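Local structure of polyhedrin (Orgyia pseudotsugata cypovirus 5, 5A8U) at residues Ser28-Thr33 / Val194-Val199; Pro107-Phe112 / Tyr176-Asp181; Ile113-Val118 / Glu242-Asn247; Arg124-Gly129 / Leu149-Glu154. The protein forms the crystalline matrix of viral occlusion bodies (polyhedra), which shield the virus from the outside environment until insect larvae ingest them. All coordinates share one frame; numbering follows the deposited sequence.

Contact 1: residues Ser28-Thr33 / Val194-Val199; sequences SGINVT and VYRYRV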
loop_
_atom_site.group_PDB
_atom_site.type_symbol
_atom_site.label_atom_id
_atom_site.label_comp_id
_atom_site.label_asym_id
_atom_site.label_seq_id
_atom_site.Cartn_x
_atom_site.Cartn_y
_atom_site.Cartn_z
ATOM N N SER A 28 12.840 0.086 18.608
ATOM C CA SER A 28 13.814 0.638 17.666
ATOM C C SER A 28 13.383 0.279 16.253
ATOM O O SER A 28 12.405 -0.445 16.052
ATOM C CB SER A 28 15.203 0.054 17.927
ATOM O OG SER A 28 15.221 -1.341 17.665
ATOM N N GLY A 29 14.115 0.781 15.270
ATOM C CA GLY A 29 13.782 0.504 13.890
ATOM C C GLY A 29 14.582 -0.616 13.260
ATOM O O GLY A 29 15.760 -0.800 13.553
ATOM N N ILE A 30 13.919 -1.380 12.394
ATOM C CA ILE A 30 14.592 -2.294 11.483
ATOM C C ILE A 30 14.391 -1.692 10.097
ATOM O O ILE A 30 13.344 -1.099 9.827
ATOM C CB ILE A 30 14.014 -3.749 11.554
ATOM C CG1 ILE A 30 12.491 -3.766 11.402
ATOM C CG2 ILE A 30 14.421 -4.444 12.870
ATOM C CD1 ILE A 30 11.911 -5.189 11.166
ATOM N N ASN A 31 15.409 -1.798 9.247
ATOM C CA ASN A 31 15.374 -1.190 7.919
ATOM C C ASN A 31 15.576 -2.245 6.855
ATOM O O ASN A 31 16.408 -3.133 6.995
ATOM C CB ASN A 31 16.458 -0.126 7.768
ATOM C CG ASN A 31 16.073 1.191 8.391
ATOM O OD1 ASN A 31 15.592 2.095 7.716
ATOM N ND2 ASN A 31 16.279 1.307 9.701
ATOM N N VAL A 32 14.805 -2.136 5.789
ATOM C CA VAL A 32 15.000 -2.960 4.613
ATOM C C VAL A 32 15.137 -1.992 3.456
ATOM O O VAL A 32 14.303 -1.105 3.282
ATOM C CB VAL A 32 13.812 -3.904 4.389
ATOM C CG1 VAL A 32 14.018 -4.717 3.123
ATOM C CG2 VAL A 32 13.678 -4.832 5.609
ATOM N N THR A 33 16.216 -2.134 2.692
ATOM C CA THR A 33 16.455 -1.275 1.550
ATOM C C THR A 33 16.623 -2.142 0.304
ATOM O O THR A 33 17.326 -3.165 0.310
ATOM C CB THR A 33 17.682 -0.374 1.760
ATOM O OG1 THR A 33 17.534 0.329 2.998
ATOM C CG2 THR A 33 17.811 0.670 0.625
ATOM N N VAL A 194 10.653 -9.419 6.565
ATOM C CA VAL A 194 11.774 -9.357 7.503
ATOM C C VAL A 194 11.190 -9.198 8.905
ATOM O O VAL A 194 10.211 -8.482 9.106
ATOM C CB VAL A 194 12.683 -8.170 7.163
ATOM C CG1 VAL A 194 13.650 -7.805 8.317
ATOM C CG2 VAL A 194 13.424 -8.422 5.850
ATOM N N TYR A 195 11.798 -9.885 9.858
ATOM C CA TYR A 195 11.245 -10.019 11.190
ATOM C C TYR A 195 12.218 -9.635 12.303
ATOM O O TYR A 195 13.400 -9.941 12.245
ATOM C CB TYR A 195 10.808 -11.482 11.409
ATOM C CG TYR A 195 9.745 -11.955 10.443
ATOM C CD1 TYR A 195 10.093 -12.506 9.216
ATOM C CD2 TYR A 195 8.393 -11.859 10.764
ATOM C CE1 TYR A 195 9.128 -12.945 8.328
ATOM C CE2 TYR A 195 7.421 -12.302 9.898
ATOM C CZ TYR A 195 7.788 -12.847 8.683
ATOM O OH TYR A 195 6.841 -13.291 7.805
ATOM N N ARG A 196 11.672 -8.988 13.329
ATOM C CA ARG A 196 12.390 -8.629 14.542
ATOM C C ARG A 196 12.994 -9.841 15.241
ATOM O O ARG A 196 12.316 -10.860 15.446
ATOM C CB ARG A 196 11.389 -7.930 15.477
ATOM C CG ARG A 196 11.750 -7.858 16.951
ATOM C CD ARG A 196 12.833 -6.854 17.228
ATOM N NE ARG A 196 12.543 -5.515 16.706
ATOM C CZ ARG A 196 13.427 -4.527 16.739
ATOM N NH1 ARG A 196 14.624 -4.756 17.271
ATOM N NH2 ARG A 196 13.137 -3.330 16.247
ATOM N N TYR A 197 14.265 -9.727 15.636
ATOM C CA TYR A 197 14.834 -10.678 16.573
ATOM C C TYR A 197 14.287 -10.371 17.963
ATOM O O TYR A 197 14.355 -9.235 18.457
ATOM C CB TYR A 197 16.359 -10.569 16.607
ATOM C CG TYR A 197 16.998 -11.485 17.620
ATOM C CD1 TYR A 197 16.954 -12.855 17.455
ATOM C CD2 TYR A 197 17.633 -10.971 18.751
ATOM C CE1 TYR A 197 17.540 -13.710 18.390
ATOM C CE2 TYR A 197 18.228 -11.809 19.691
ATOM C CZ TYR A 197 18.173 -13.178 19.499
ATOM O OH TYR A 197 18.770 -14.024 20.409
ATOM N N ARG A 198 13.736 -11.387 18.593
ATOM C CA ARG A 198 13.118 -11.208 19.904
ATOM C C ARG A 198 14.060 -11.718 20.973
ATOM O O ARG A 198 14.709 -12.754 20.793
ATOM C CB ARG A 198 11.795 -11.956 19.941
ATOM C CG ARG A 198 10.691 -11.276 19.114
ATOM C CD ARG A 198 10.029 -10.133 19.895
ATOM N NE ARG A 198 9.378 -10.657 21.095
ATOM C CZ ARG A 198 9.825 -10.492 22.340
ATOM N NH1 ARG A 198 10.907 -9.759 22.588
ATOM N NH2 ARG A 198 9.170 -11.061 23.343
ATOM N N VAL A 199 14.134 -11.003 22.091
ATOM C CA VAL A 199 15.028 -11.409 23.179
ATOM C C VAL A 199 14.286 -12.182 24.270
ATOM O O VAL A 199 14.856 -12.521 25.312
ATOM C CB VAL A 199 15.764 -10.196 23.798
ATOM C CG1 VAL A 199 16.713 -9.600 22.780
ATOM C CG2 VAL A 199 14.770 -9.140 24.280
#
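Val-32 and Val-194 meet methyl to methyl, with CG2 of Val-32 3.6 Å from CG2 of Val-194. CG2 of Val-32 also touches CB and CG1 of its partner. One step along, Ile-30 holds CG1 in the crowded position between backbone N and carbonyl carbon (chi1 51°). This leaves CG2 beside the backbone N, 3.8 Å above one face of the Arg-196 guanidinium and offset toward its rim, with NH2 the nearest atom. CD1 of Ile-30 lies 4.2 Å from CG1 of Val-194.

Bends at chi2 (74°) and chi3 (54°) turn CD and NE of Arg-196 aside; the guanidinium ends beside Ser-28. There NH2 lies 3.0 Å from Ser-28 O, near the guanidinium plane, but the angle is too poor for a hydrogen bond. The cation is gripped elsewhere: NE donates to Thr-51 O and NH1 to Arg-23 O, while Ser-28 OG is bonded to Ser-25 O.

CA of Ile-30 lies 7.4 Å from CA of Arg-196, too far for a shared backbone ladder. The valine and isoleucine contacts, with Ile-54 of strand 53-58 touching all three, are those of face-to-face packing between two antiparallel beta sheets, as in a beta sandwich.

Contact 2: residues Pro107-Phe112 / Tyr176-Asp181; sequences PYAMQF and YVRFDD
Ala-109 to Gln-111 pairs with Tyr-176 to Arg-178 as an antiparallel ladder, the strand axes 4.8 Å apart at 163°, with Met-110 and Val-177 as the hydrogen-bonded pair exchanging two N-H...O=C bonds of 3.0 Å (Met-110 N to Val-177 O, Val-177 N to Met-110 O). Beyond the ladder, Phe-179 N donates almost straight to Tyr-108 O, from above the carbonyl plane, and so continues the pairing past the last strand residue.

Phe-179 turns one ring face to the opposing backbone. CA of Ala-109 stands 4.0 Å above the ring plane, over its centre, while Pro-107 O and Met-110 CE approach the edge in plane. CZ of Phe-179 is 3.4 Å from Met-110 CB, a tight apolar contact. Met-110 runs extended to SD and bends only at chi3 (50°), which carries CE back to the ring rim at CE1 and CZ and also to 3.9 Å from CG1 of Val-177.

On the face bearing Ala-109, Gln-111, Tyr-176 and Arg-178, the small CB of Ala-109 lies 3.6 Å from Tyr-176 OH. That hydroxyl accepts from Arg-178 NE at 2.8 Å, in the guanidinium plane, fixing the bent arginine beside Tyr-108, whose ring meets Arg-178 CD at its edge.

Strand 30-37 flanks strand 109-115 on the side away from strand 169-178. On the face bearing Met-110 and Val-177, Phe-127 of strand 124-128 packs on both; Met-63 of helix 60-63 touches Phe-179.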
loop_
_atom_site.group_PDB
_atom_site.type_symbol
_atom_site.label_atom_id
_atom_site.label_comp_id
_atom_site.label_asym_id
_atom_site.label_seq_id
_atom_site.Cartn_x
_atom_site.Cartn_y
_atom_site.Cartn_z
ATOM N N PRO A 107 16.225 -2.688 -14.672
ATOM C CA PRO A 107 17.429 -2.816 -13.837
ATOM C C PRO A 107 18.220 -4.089 -14.145
ATOM O O PRO A 107 17.615 -5.076 -14.545
ATOM C CB PRO A 107 16.859 -2.866 -12.411
ATOM C CG PRO A 107 15.469 -3.424 -12.577
ATOM C CD PRO A 107 14.974 -2.836 -13.894
ATOM N N TYR A 108 19.538 -4.077 -13.951
ATOM C CA TYR A 108 20.336 -5.272 -14.267
ATOM C C TYR A 108 20.718 -6.057 -13.014
ATOM O O TYR A 108 21.184 -7.202 -13.100
ATOM C CB TYR A 108 21.591 -4.920 -15.091
ATOM C CG TYR A 108 22.672 -4.253 -14.277
ATOM C CD1 TYR A 108 23.619 -5.004 -13.599
ATOM C CD2 TYR A 108 22.723 -2.875 -14.151
ATOM C CE1 TYR A 108 24.603 -4.396 -12.834
ATOM C CE2 TYR A 108 23.696 -2.254 -13.383
ATOM C CZ TYR A 108 24.630 -3.015 -12.721
ATOM O OH TYR A 108 25.594 -2.393 -11.943
ATOM N N ALA A 109 20.498 -5.450 -11.855
ATOM C CA ALA A 109 20.879 -6.059 -10.583
ATOM C C ALA A 109 20.196 -5.325 -9.443
ATOM O O ALA A 109 19.672 -4.220 -9.627
ATOM C CB ALA A 109 22.401 -5.998 -10.391
ATOM N N MET A 110 20.219 -5.947 -8.270
ATOM C CA MET A 110 19.711 -5.323 -7.061
ATOM C C MET A 110 20.596 -5.696 -5.874
ATOM O O MET A 110 21.191 -6.774 -5.836
ATOM C CB MET A 110 18.267 -5.751 -6.813
ATOM C CG MET A 110 17.797 -5.730 -5.374
ATOM S SD MET A 110 16.190 -6.567 -5.264
ATOM C CE MET A 110 16.577 -8.042 -6.112
ATOM N N GLN A 111 20.703 -4.773 -4.929
ATOM C CA GLN A 111 21.236 -5.079 -3.607
ATOM C C GLN A 111 20.061 -5.024 -2.619
ATOM O O GLN A 111 19.312 -4.051 -2.595
ATOM C CB GLN A 111 22.325 -4.077 -3.207
ATOM C CG GLN A 111 23.008 -4.484 -1.918
ATOM C CD GLN A 111 24.083 -3.521 -1.459
ATOM O OE1 GLN A 111 24.587 -3.646 -0.340
ATOM N NE2 GLN A 111 24.443 -2.554 -2.315
ATOM N N PHE A 112 19.902 -6.079 -1.827
ATOM C CA PHE A 112 18.837 -6.162 -0.839
ATOM C C PHE A 112 19.542 -6.100 0.515
ATOM O O PHE A 112 20.344 -6.978 0.848
ATOM C CB PHE A 112 18.077 -7.485 -1.033
ATOM C CG PHE A 112 16.964 -7.731 -0.021
ATOM C CD1 PHE A 112 15.783 -7.008 -0.087
ATOM C CD2 PHE A 112 17.085 -8.724 0.948
ATOM C CE1 PHE A 112 14.747 -7.234 0.825
ATOM C CE2 PHE A 112 16.044 -8.967 1.853
ATOM C CZ PHE A 112 14.881 -8.230 1.786
ATOM N N TYR A 176 23.572 -9.358 -2.945
ATOM C CA TYR A 176 23.700 -8.777 -4.278
ATOM C C TYR A 176 23.317 -9.812 -5.318
ATOM O O TYR A 176 23.778 -10.961 -5.272
ATOM C CB TYR A 176 25.145 -8.290 -4.530
ATOM C CG TYR A 176 25.366 -7.777 -5.934
ATOM C CD1 TYR A 176 25.087 -6.448 -6.257
ATOM C CD2 TYR A 176 25.850 -8.611 -6.932
ATOM C CE1 TYR A 176 25.281 -5.969 -7.537
ATOM C CE2 TYR A 176 26.052 -8.140 -8.224
ATOM C CZ TYR A 176 25.770 -6.817 -8.515
ATOM O OH TYR A 176 25.960 -6.347 -9.792
ATOM N N VAL A 177 22.464 -9.426 -6.258
ATOM C CA VAL A 177 22.094 -10.381 -7.300
ATOM C C VAL A 177 21.871 -9.746 -8.663
ATOM O O VAL A 177 21.276 -8.673 -8.797
ATOM C CB VAL A 177 20.878 -11.247 -6.900
ATOM C CG1 VAL A 177 19.612 -10.393 -6.876
ATOM C CG2 VAL A 177 20.714 -12.430 -7.865
ATOM N N ARG A 178 22.392 -10.418 -9.681
ATOM C CA ARG A 178 22.222 -9.987 -11.048
ATOM C C ARG A 178 20.941 -10.565 -11.627
ATOM O O ARG A 178 20.577 -11.713 -11.361
ATOM C CB ARG A 178 23.418 -10.429 -11.892
ATOM C CG ARG A 178 24.724 -9.737 -11.543
ATOM C CD ARG A 178 24.938 -8.502 -12.389
ATOM N NE ARG A 178 26.229 -7.866 -12.126
ATOM C CZ ARG A 178 27.355 -8.153 -12.772
ATOM N NH1 ARG A 178 27.361 -9.074 -13.723
ATOM N NH2 ARG A 178 28.476 -7.513 -12.473
ATOM N N PHE A 179 20.271 -9.755 -12.435
ATOM C CA PHE A 179 19.030 -10.147 -13.073
ATOM C C PHE A 179 19.355 -10.778 -14.436
ATOM O O PHE A 179 19.317 -10.106 -15.465
ATOM C CB PHE A 179 18.120 -8.915 -13.221
ATOM C CG PHE A 179 17.646 -8.327 -11.903
ATOM C CD1 PHE A 179 17.664 -9.084 -10.733
ATOM C CD2 PHE A 179 17.168 -7.014 -11.840
ATOM C CE1 PHE A 179 17.209 -8.554 -9.519
ATOM C CE2 PHE A 179 16.708 -6.483 -10.645
ATOM C CZ PHE A 179 16.726 -7.258 -9.476
ATOM N N ASP A 180 19.690 -12.067 -14.436
ATOM C CA ASP A 180 20.207 -12.707 -15.647
ATOM C C ASP A 180 19.587 -14.081 -15.908
ATOM O O ASP A 180 20.160 -14.903 -16.627
ATOM C CB ASP A 180 21.721 -12.849 -15.545
ATOM C CG ASP A 180 22.148 -13.650 -14.325
ATOM O OD1 ASP A 180 21.272 -14.212 -13.624
ATOM O OD2 ASP A 180 23.366 -13.709 -14.061
ATOM N N ASP A 181 18.426 -14.322 -15.309
ATOM C CA ASP A 181 17.691 -15.576 -15.474
ATOM C C ASP A 181 18.403 -16.777 -14.877
ATOM O O ASP A 181 17.936 -17.909 -15.009
ATOM C CB ASP A 181 17.349 -15.822 -16.953
ATOM C CG ASP A 181 15.916 -15.430 -17.295
ATOM O OD1 ASP A 181 15.178 -14.959 -16.394
ATOM O OD2 ASP A 181 15.523 -15.615 -18.464
#

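Contact 3: residues Ile113-Val118 / Glu242-Asn247; sequences IVQGSV and ELVYQN
Ile-113 and Gln-115, in the C-terminal half of strand 109-115, face Tyr-245 and Leu-243 in a segment without regular structure, at CA separations of 7.0 and 7.4 Å, too wide for a backbone ladder. The second segment leaves helix 230-241 through a Schellman motif, with Glu-242 at positive phi (56°), so the contact fastens a helix exit to the six-stranded antiparallel sheet.

Gln-115 does this with a side-chain amide that mimics a peptide group. Its chain is extended, CG anti to the backbone N (chi1 170°), and reaches across to the loop backbone. NE2 donates to Glu-242 O at 3.0 Å, nearly straight at 173° and in plane with both the amide and the carbonyl. OE1 accepts from Val-244 N at 2.8 Å, the donor tilted somewhat from the carbonyl plane. The buried amide is thus held at both ends, which fixes its rotation. CG2 of Val-244 lies close by, 3.3 Å from OE1.

Ile-113 adds the apolar half: CD1 touches CD2 of the Tyr-245 ring, whose hydroxyl is bonded to Glu-230. Glu-242 itself turns away to a salt bridge with Arg-146 of the second subunit. A single water donates to both Gln-115 OE1 and Val-244 O, each at 2.8 Å.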
loop_
_atom_site.group_PDB
_atom_site.type_symbol
_atom_site.label_atom_id
_atom_site.label_comp_id
_atom_site.label_asym_id
_atom_site.label_seq_id
_atom_site.Cartn_x
_atom_site.Cartn_y
_atom_site.Cartn_z
ATOM N N ILE A 113 19.295 -5.032 1.266
ATOM C CA ILE A 113 20.025 -4.793 2.506
ATOM C C ILE A 113 19.064 -4.790 3.685
ATOM O O ILE A 113 18.062 -4.096 3.665
ATOM C CB ILE A 113 20.749 -3.438 2.482
ATOM C CG1 ILE A 113 21.412 -3.210 1.122
ATOM C CG2 ILE A 113 21.733 -3.344 3.644
ATOM C CD1 ILE A 113 21.938 -1.791 0.929
ATOM N N VAL A 114 19.384 -5.555 4.721
ATOM C CA VAL A 114 18.520 -5.623 5.894
ATOM C C VAL A 114 19.352 -5.228 7.106
ATOM O O VAL A 114 20.425 -5.774 7.302
ATOM C CB VAL A 114 17.978 -7.053 6.103
ATOM C CG1 VAL A 114 17.062 -7.103 7.329
ATOM C CG2 VAL A 114 17.220 -7.533 4.852
ATOM N N GLN A 115 18.879 -4.268 7.897
ATOM C CA GLN A 115 19.665 -3.760 9.027
ATOM C C GLN A 115 18.839 -3.620 10.319
ATOM O O GLN A 115 17.686 -3.198 10.285
ATOM C CB GLN A 115 20.307 -2.415 8.648
ATOM C CG GLN A 115 20.953 -1.668 9.822
ATOM C CD GLN A 115 21.694 -0.413 9.384
ATOM O OE1 GLN A 115 21.996 -0.238 8.199
ATOM N NE2 GLN A 115 21.997 0.464 10.341
ATOM N N GLY A 116 19.435 -3.982 11.457
ATOM C CA GLY A 116 18.753 -3.849 12.736
ATOM C C GLY A 116 18.939 -5.125 13.521
ATOM O O GLY A 116 19.729 -5.969 13.115
ATOM N N SER A 117 18.203 -5.283 14.618
ATOM C CA SER A 117 18.245 -6.539 15.373
ATOM C C SER A 117 17.175 -7.455 14.793
ATOM O O SER A 117 15.998 -7.426 15.192
ATOM C CB SER A 117 18.014 -6.291 16.865
ATOM O OG SER A 117 18.087 -7.512 17.587
ATOM N N VAL A 118 17.601 -8.260 13.825
ATOM C CA VAL A 118 16.701 -8.989 12.938
ATOM C C VAL A 118 16.827 -10.490 13.170
ATOM O O VAL A 118 17.907 -10.989 13.456
ATOM C CB VAL A 118 17.035 -8.636 11.467
ATOM C CG1 VAL A 118 16.362 -9.618 10.452
ATOM C CG2 VAL A 118 16.688 -7.162 11.194
ATOM N N GLU A 242 23.158 6.476 8.647
ATOM C CA GLU A 242 23.891 5.369 9.286
ATOM C C GLU A 242 23.310 4.019 8.859
ATOM O O GLU A 242 23.233 3.067 9.652
ATOM C CB GLU A 242 23.982 5.530 10.819
ATOM C CG GLU A 242 24.664 6.837 11.217
ATOM C CD GLU A 242 24.895 7.013 12.719
ATOM O OE1 GLU A 242 24.940 6.003 13.459
ATOM O OE2 GLU A 242 25.031 8.182 13.153
ATOM N N LEU A 243 22.943 3.951 7.582
ATOM C CA LEU A 243 22.524 2.715 6.939
ATOM C C LEU A 243 23.732 2.081 6.261
ATOM O O LEU A 243 24.357 2.702 5.404
ATOM C CB LEU A 243 21.446 3.012 5.891
ATOM C CG LEU A 243 20.067 3.397 6.432
ATOM C CD1 LEU A 243 19.178 3.948 5.333
ATOM C CD2 LEU A 243 19.424 2.176 7.065
ATOM N N VAL A 244 24.074 0.852 6.630
ATOM C CA VAL A 244 25.173 0.176 5.954
ATOM C C VAL A 244 24.784 -0.207 4.542
ATOM O O VAL A 244 23.608 -0.402 4.223
ATOM C CB VAL A 244 25.704 -1.062 6.713
ATOM C CG1 VAL A 244 26.540 -0.623 7.924
ATOM C CG2 VAL A 244 24.558 -1.992 7.102
ATOM N N TYR A 245 25.790 -0.313 3.693
ATOM C CA TYR A 245 25.578 -0.460 2.266
ATOM C C TYR A 245 26.867 -1.036 1.710
ATOM O O TYR A 245 27.956 -0.619 2.098
ATOM C CB TYR A 245 25.330 0.933 1.672
ATOM C CG TYR A 245 25.166 0.986 0.177
ATOM C CD1 TYR A 245 26.268 1.058 -0.667
ATOM C CD2 TYR A 245 23.897 0.990 -0.400
ATOM C CE1 TYR A 245 26.118 1.110 -2.040
ATOM C CE2 TYR A 245 23.740 1.050 -1.783
ATOM C CZ TYR A 245 24.859 1.109 -2.589
ATOM O OH TYR A 245 24.714 1.162 -3.948
ATOM N N GLN A 246 26.760 -1.987 0.795
ATOM C CA GLN A 246 27.962 -2.536 0.188
ATOM C C GLN A 246 28.158 -1.935 -1.203
ATOM O O GLN A 246 27.277 -2.022 -2.065
ATOM C CB GLN A 246 27.883 -4.063 0.102
ATOM C CG GLN A 246 29.168 -4.688 -0.424
ATOM C CD GLN A 246 29.025 -6.178 -0.632
ATOM O OE1 GLN A 246 28.462 -6.623 -1.632
ATOM N NE2 GLN A 246 29.510 -6.961 0.330
ATOM N N ASN A 247 29.304 -1.296 -1.432
ATOM C CA ASN A 247 29.470 -0.652 -2.732
ATOM C C ASN A 247 29.884 -1.601 -3.864
ATOM O O ASN A 247 30.060 -2.805 -3.645
ATOM C CB ASN A 247 30.385 0.575 -2.639
ATOM C CG ASN A 247 31.867 0.219 -2.465
ATOM O OD1 ASN A 247 32.290 -0.926 -2.631
ATOM N ND2 ASN A 247 32.665 1.226 -2.152
HETATM O O HOH W 1 21.125 -0.674 5.594
#

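Contact 4: residues Arg124-Gly129 / Leu149-Glu154; sequences RLRFFG and LLNAAE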
loop_
_atom_site.group_PDB
_atom_site.type_symbol
_atom_site.label_atom_id
_atom_site.label_comp_id
_atom_site.label_asym_id
_atom_site.label_seq_id
_atom_site.Cartn_x
_atom_site.Cartn_y
_atom_site.Cartn_z
ATOM N N ARG A 124 12.591 -13.626 4.276
ATOM C CA ARG A 124 12.166 -14.126 2.959
ATOM C C ARG A 124 12.351 -13.078 1.881
ATOM O O ARG A 124 11.943 -11.931 2.054
ATOM C CB ARG A 124 10.686 -14.516 2.983
ATOM C CG ARG A 124 10.413 -15.785 3.753
ATOM C CD ARG A 124 8.916 -15.943 3.980
ATOM N NE ARG A 124 8.546 -17.298 4.375
ATOM C CZ ARG A 124 7.381 -17.614 4.929
ATOM N NH1 ARG A 124 6.493 -16.660 5.194
ATOM N NH2 ARG A 124 7.113 -18.875 5.238
ATOM N N LEU A 125 12.912 -13.488 0.744
ATOM C CA LEU A 125 12.950 -12.632 -0.433
ATOM C C LEU A 125 12.374 -13.487 -1.544
ATOM O O LEU A 125 12.924 -14.546 -1.860
ATOM C CB LEU A 125 14.383 -12.200 -0.770
ATOM C CG LEU A 125 14.568 -11.400 -2.073
ATOM C CD1 LEU A 125 13.718 -10.117 -2.141
ATOM C CD2 LEU A 125 16.059 -11.105 -2.321
ATOM N N ARG A 126 11.252 -13.064 -2.117
ATOM C CA ARG A 126 10.632 -13.863 -3.171
ATOM C C ARG A 126 10.764 -13.217 -4.533
ATOM O O ARG A 126 10.483 -12.023 -4.688
ATOM C CB ARG A 126 9.130 -14.054 -2.905
ATOM C CG ARG A 126 8.764 -14.645 -1.533
ATOM C CD ARG A 126 7.269 -14.979 -1.483
ATOM N NE ARG A 126 6.791 -15.336 -0.143
ATOM C CZ ARG A 126 6.289 -14.470 0.731
ATOM N NH1 ARG A 126 6.204 -13.170 0.420
ATOM N NH2 ARG A 126 5.875 -14.893 1.924
ATOM N N PHE A 127 11.149 -14.008 -5.531
ATOM C CA PHE A 127 11.210 -13.509 -6.909
ATOM C C PHE A 127 10.044 -14.003 -7.753
ATOM O O PHE A 127 9.623 -15.157 -7.629
ATOM C CB PHE A 127 12.528 -13.921 -7.564
ATOM C CG PHE A 127 13.692 -13.095 -7.113
ATOM C CD1 PHE A 127 13.790 -11.768 -7.501
ATOM C CD2 PHE A 127 14.684 -13.634 -6.308
ATOM C CE1 PHE A 127 14.847 -10.978 -7.095
ATOM C CE2 PHE A 127 15.765 -12.845 -5.892
ATOM C CZ PHE A 127 15.842 -11.513 -6.287
ATOM N N PHE A 128 9.533 -13.112 -8.596
ATOM C CA PHE A 128 8.445 -13.410 -9.518
ATOM C C PHE A 128 8.865 -12.869 -10.871
ATOM O O PHE A 128 9.732 -12.001 -10.969
ATOM C CB PHE A 128 7.144 -12.705 -9.082
ATOM C CG PHE A 128 6.715 -13.039 -7.673
ATOM C CD1 PHE A 128 7.293 -12.391 -6.586
ATOM C CD2 PHE A 128 5.744 -13.999 -7.445
ATOM C CE1 PHE A 128 6.912 -12.704 -5.292
ATOM C CE2 PHE A 128 5.348 -14.308 -6.154
ATOM C CZ PHE A 128 5.938 -13.666 -5.080
ATOM N N GLY A 129 8.266 -13.407 -11.924
ATOM C CA GLY A 129 8.458 -12.857 -13.256
ATOM C C GLY A 129 7.703 -11.555 -13.420
ATOM O O GLY A 129 7.012 -11.094 -12.500
ATOM N N LEU A 149 4.305 -22.558 -5.618
ATOM C CA LEU A 149 4.596 -22.561 -4.195
ATOM C C LEU A 149 5.003 -21.146 -3.810
ATOM O O LEU A 149 6.041 -20.654 -4.258
ATOM C CB LEU A 149 5.751 -23.534 -3.924
ATOM C CG LEU A 149 6.360 -23.621 -2.526
ATOM C CD1 LEU A 149 5.327 -24.071 -1.511
ATOM C CD2 LEU A 149 7.565 -24.571 -2.543
ATOM N N LEU A 150 4.197 -20.483 -2.980
ATOM C CA LEU A 150 4.502 -19.103 -2.614
ATOM C C LEU A 150 5.538 -18.968 -1.500
ATOM O O LEU A 150 6.165 -17.923 -1.364
ATOM C CB LEU A 150 3.236 -18.290 -2.292
ATOM C CG LEU A 150 2.290 -18.099 -3.478
ATOM C CD1 LEU A 150 1.184 -17.091 -3.158
ATOM C CD2 LEU A 150 3.086 -17.643 -4.691
ATOM N N ASN A 151 5.723 -20.020 -0.708
ATOM C CA ASN A 151 6.769 -20.025 0.310
ATOM C C ASN A 151 7.710 -21.197 0.065
ATOM O O ASN A 151 7.463 -22.305 0.528
ATOM C CB ASN A 151 6.162 -20.099 1.705
ATOM C CG ASN A 151 5.495 -18.802 2.108
ATOM O OD1 ASN A 151 6.076 -17.721 1.971
ATOM N ND2 ASN A 151 4.266 -18.896 2.586
ATOM N N ALA A 152 8.775 -20.940 -0.687
ATOM C CA ALA A 152 9.731 -21.970 -1.071
ATOM C C ALA A 152 10.958 -21.950 -0.170
ATOM O O ALA A 152 11.247 -20.940 0.484
ATOM C CB ALA A 152 10.147 -21.781 -2.529
ATOM N N ALA A 153 11.689 -23.060 -0.122
ATOM C CA ALA A 153 12.911 -23.113 0.673
ATOM C C ALA A 153 13.884 -21.987 0.320
ATOM O O ALA A 153 14.550 -21.416 1.201
ATOM C CB ALA A 153 13.601 -24.472 0.504
ATOM N N GLU A 154 13.949 -21.675 -0.971
ATOM C CA GLU A 154 14.915 -20.723 -1.502
ATOM C C GLU A 154 14.596 -19.265 -1.177
ATOM O O GLU A 154 15.427 -18.378 -1.392
ATOM C CB GLU A 154 15.056 -20.904 -3.017
ATOM C CG GLU A 154 15.698 -22.233 -3.421
ATOM C CD GLU A 154 14.697 -23.369 -3.609
ATOM O OE1 GLU A 154 13.497 -23.207 -3.277
ATOM O OE2 GLU A 154 15.122 -24.438 -4.104
HETATM O O HOH W 2 9.473 -19.272 2.212
HETATM O O HOH W 3 15.307 -15.899 -3.038
#
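Asn-151 OD1 is caught between two arginines of strand 124-128, and this is where the contact is tight. Arg-126 grips it side-on, NH2 at 2.8 Å in the carbonyl plane and NE at 3.3 Å from above that plane; OD1 lies in the guanidinium plane for both. Arg-124 instead stacks on the amide, the planes 13° apart, with Asn-151 OD1 3.2 Å above the guanidinium, over its centre at CZ. Both arginines are extended from CG to NE, and their guanidinium groups converge on the same oxygen. A chi1 of -72° sets Asn-151 CG beside its backbone N, and the amide then lies against both groups. Glu-193 forms salt bridges with both arginines, which would offset their adjacent positive charges.

The rest is looser. Leu-150 CD2 only approaches the edge of the Phe-128 ring, 4.3 Å from CE2. Two waters bridge the segments: one donates to Leu-125 O and Glu-154 O; the other donates to Ala-152 O and weakly accepts from Arg-124 NE.

Strand 124-128 is, within this chain, an outermost strand of its three-stranded sheet, beside strand 189-195. The loop of residues 149-154 lies across its side chains, and the third subunit reaches this site too, its Ser-219 bonded to Arg-126 NH1.

How the contacts relate
After the N-terminal helix 6-21, strand 30-37 begins the sheet, and contact 1 closes the long loop from it to strand 189-195, joining the six-stranded sheet to the three-stranded one. Contact 2 closes a shorter loop nested inside that one, between neighbouring strands 109-115 and 169-178. Contact 4 closes the smallest loop and lies within those of contacts 1, 2 and 3. Contact 3 crosses both contacts 1 and 2, bringing the segment after helix 230-241 onto strand 109-115. The two sheets meet again where Phe-127 packs on Met-110 of contact 2. Within the six-stranded sheet, Asn-31 and Thr-33 of contact 1 probably hydrogen-bond to Gln-115 and Ile-113 of contact 3. Contacts 3 and 4 stay apart, their nearest atoms about 7 Å from each other.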